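Local coordinates for protein citrate lyase (Yersinia pestis, PDB 3QLL) that is a putative citrate lyase beta subunit, probably a magnesium-dependent lyase, encoded in a virulence operon, at residues Asp131-Pro136 and Gln145-Leu150. Numbering follows the deposited sequence.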
loop_
_atom_site.group_PDB
_atom_site.type_symbol
_atom_site.label_atom_id
_atom_site.label_comp_id
_atom_site.label_asym_id
_atom_site.label_seq_id
_atom_site.Cartn_x
_atom_site.Cartn_y
_atom_site.Cartn_z
ATOM N N ASP A 131 -18.241 -28.145 3.502
ATOM C CA ASP A 131 -17.744 -27.484 4.690
ATOM C C ASP A 131 -17.365 -26.030 4.419
ATOM O O ASP A 131 -17.470 -25.184 5.291
ATOM C CB ASP A 131 -16.532 -28.234 5.244
ATOM C CG ASP A 131 -16.801 -29.702 5.410
ATOM O OD1 ASP A 131 -17.698 -30.036 6.207
ATOM O OD2 ASP A 131 -16.165 -30.512 4.704
ATOM N N TYR A 132 -16.871 -25.763 3.209
ATOM C CA TYR A 132 -16.455 -24.444 2.788
ATOM C C TYR A 132 -17.105 -24.107 1.481
ATOM O O TYR A 132 -17.011 -24.865 0.524
ATOM C CB TYR A 132 -14.937 -24.356 2.637
ATOM C CG TYR A 132 -14.184 -24.517 3.917
ATOM C CD1 TYR A 132 -14.185 -23.514 4.886
ATOM C CD2 TYR A 132 -13.501 -25.695 4.188
ATOM C CE1 TYR A 132 -13.488 -23.676 6.066
ATOM C CE2 TYR A 132 -12.808 -25.876 5.366
ATOM C CZ TYR A 132 -12.804 -24.865 6.302
ATOM O OH TYR A 132 -12.102 -25.054 7.466
ATOM N N LEU A 133 -17.785 -22.973 1.435
ATOM C CA LEU A 133 -18.313 -22.461 0.202
ATOM C C LEU A 133 -17.383 -21.356 -0.280
ATOM O O LEU A 133 -17.233 -20.341 0.377
ATOM C CB LEU A 133 -19.722 -21.907 0.407
ATOM C CG LEU A 133 -20.337 -21.599 -0.958
ATOM C CD1 LEU A 133 -20.298 -22.855 -1.833
ATOM C CD2 LEU A 133 -21.728 -21.036 -0.856
ATOM N N VAL A 134 -16.739 -21.561 -1.419
ATOM C CA VAL A 134 -15.757 -20.614 -1.934
ATOM C C VAL A 134 -16.406 -19.719 -2.993
ATOM O O VAL A 134 -16.902 -20.195 -3.999
ATOM C CB VAL A 134 -14.503 -21.340 -2.525
ATOM C CG1 VAL A 134 -13.450 -20.353 -2.994
ATOM C CG2 VAL A 134 -13.916 -22.285 -1.493
ATOM N N LEU A 135 -16.464 -18.423 -2.712
ATOM C CA LEU A 135 -17.130 -17.477 -3.591
ATOM C C LEU A 135 -16.126 -16.643 -4.396
ATOM O O LEU A 135 -15.370 -15.857 -3.808
ATOM C CB LEU A 135 -18.033 -16.555 -2.775
ATOM C CG LEU A 135 -18.772 -15.541 -3.647
ATOM C CD1 LEU A 135 -19.819 -16.299 -4.481
ATOM C CD2 LEU A 135 -19.377 -14.390 -2.804
ATOM N N PRO A 136 -16.127 -16.785 -5.734
ATOM C CA PRO A 136 -15.239 -16.017 -6.615
ATOM C C PRO A 136 -15.653 -14.572 -6.698
ATOM O O PRO A 136 -16.831 -14.236 -6.470
ATOM C CB PRO A 136 -15.446 -16.673 -8.000
ATOM C CG PRO A 136 -16.751 -17.239 -7.938
ATOM C CD PRO A 136 -16.992 -17.682 -6.509
ATOM N N GLN A 145 -22.499 -11.620 2.990
ATOM C CA GLN A 145 -23.680 -11.655 3.868
ATOM C C GLN A 145 -24.890 -12.310 3.224
ATOM O O GLN A 145 -25.622 -13.044 3.877
ATOM C CB GLN A 145 -24.040 -10.244 4.354
ATOM C CG GLN A 145 -22.932 -9.743 5.231
ATOM C CD GLN A 145 -22.860 -8.218 5.378
ATOM O OE1 GLN A 145 -23.502 -7.454 4.650
ATOM N NE2 GLN A 145 -22.025 -7.773 6.313
ATOM N N ILE A 146 -25.018 -12.094 1.919
ATOM C CA ILE A 146 -26.024 -12.745 1.102
ATOM C C ILE A 146 -25.901 -14.263 1.146
ATOM O O ILE A 146 -26.889 -14.949 1.370
ATOM C CB ILE A 146 -25.945 -12.267 -0.347
ATOM C CG1 ILE A 146 -26.333 -10.798 -0.442
ATOM C CG2 ILE A 146 -26.859 -13.097 -1.214
ATOM C CD1 ILE A 146 -26.182 -10.210 -1.835
ATOM N N LEU A 147 -24.698 -14.772 0.906
ATOM C CA LEU A 147 -24.420 -16.201 1.010
ATOM C C LEU A 147 -24.706 -16.750 2.398
ATOM O O LEU A 147 -25.316 -17.834 2.534
ATOM C CB LEU A 147 -22.984 -16.491 0.639
ATOM C CG LEU A 147 -22.781 -16.875 -0.810
ATOM C CD1 LEU A 147 -21.346 -17.356 -0.958
ATOM C CD2 LEU A 147 -23.779 -17.936 -1.282
ATOM N N ASP A 148 -24.231 -16.007 3.409
ATOM C CA ASP A 148 -24.482 -16.315 4.804
ATOM C C ASP A 148 -25.990 -16.511 5.075
ATOM O O ASP A 148 -26.386 -17.588 5.534
ATOM C CB ASP A 148 -23.883 -15.196 5.700
ATOM C CG ASP A 148 -24.024 -15.478 7.208
ATOM O OD1 ASP A 148 -24.452 -16.581 7.563
ATOM O OD2 ASP A 148 -23.698 -14.600 8.055
ATOM N N ARG A 149 -26.818 -15.523 4.730
ATOM C CA ARG A 149 -28.274 -15.635 4.944
ATOM C C ARG A 149 -28.914 -16.761 4.111
ATOM O O ARG A 149 -29.815 -17.442 4.581
ATOM C CB ARG A 149 -28.985 -14.300 4.656
ATOM C CG ARG A 149 -28.717 -13.188 5.654
ATOM C CD ARG A 149 -28.848 -11.852 4.943
ATOM N NE ARG A 149 -28.501 -10.736 5.800
ATOM C CZ ARG A 149 -28.168 -9.533 5.347
ATOM N NH1 ARG A 149 -28.141 -9.295 4.036
ATOM N NH2 ARG A 149 -27.863 -8.569 6.208
ATOM N N LEU A 150 -28.451 -16.950 2.879
ATOM C CA LEU A 150 -28.990 -18.021 2.061
ATOM C C LEU A 150 -28.793 -19.391 2.671
ATOM O O LEU A 150 -29.659 -20.252 2.555
ATOM C CB LEU A 150 -28.368 -18.001 0.667
ATOM C CG LEU A 150 -28.949 -16.860 -0.170
ATOM C CD1 LEU A 150 -28.235 -16.806 -1.515
ATOM C CD2 LEU A 150 -30.489 -16.969 -0.283
#
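Leu133 and Leu135 of strand 132-135 meet Leu147 of helix 141-150 in a buried, wholly apolar contact between the wall of the beta/alpha barrel and the helix that follows the strand in sequence. The barrel has eight parallel strands, as in the TIM-barrel fold of the HpcH/HpaI aldolase and citrate lyase family. Leu147 is the one helix residue of the segment that reaches the strand. Its CD1 enters between the two strand leucines. Leu147 CD1 lies 3.7 Å from Leu133 CD2 and 3.9 Å from Leu135 CB. Leu147 CD2 also rests on Leu133 CD2, at 3.7 Å. The side chains of Leu133 and Leu147 cross at about a right angle. In Leu135 the anti torsion (chi1 -180°) swings CG beside the carbonyl carbon, which brings both methyls, CD1 and CD2, to 4.0 Å from Leu147 CD1. Ile120 of helix 114-125 packs on Leu147, and Met151 on Leu133, extending the apolar layer. Val134 points away from the helix, and its side chain touches Ile163 and Arg107, the latter a predicted substrate-binding residue. The contact therefore joins helix to strand on the outer face of the barrel through methyl packing, with dispersion and the hydrophobic effect in place of directional bonds.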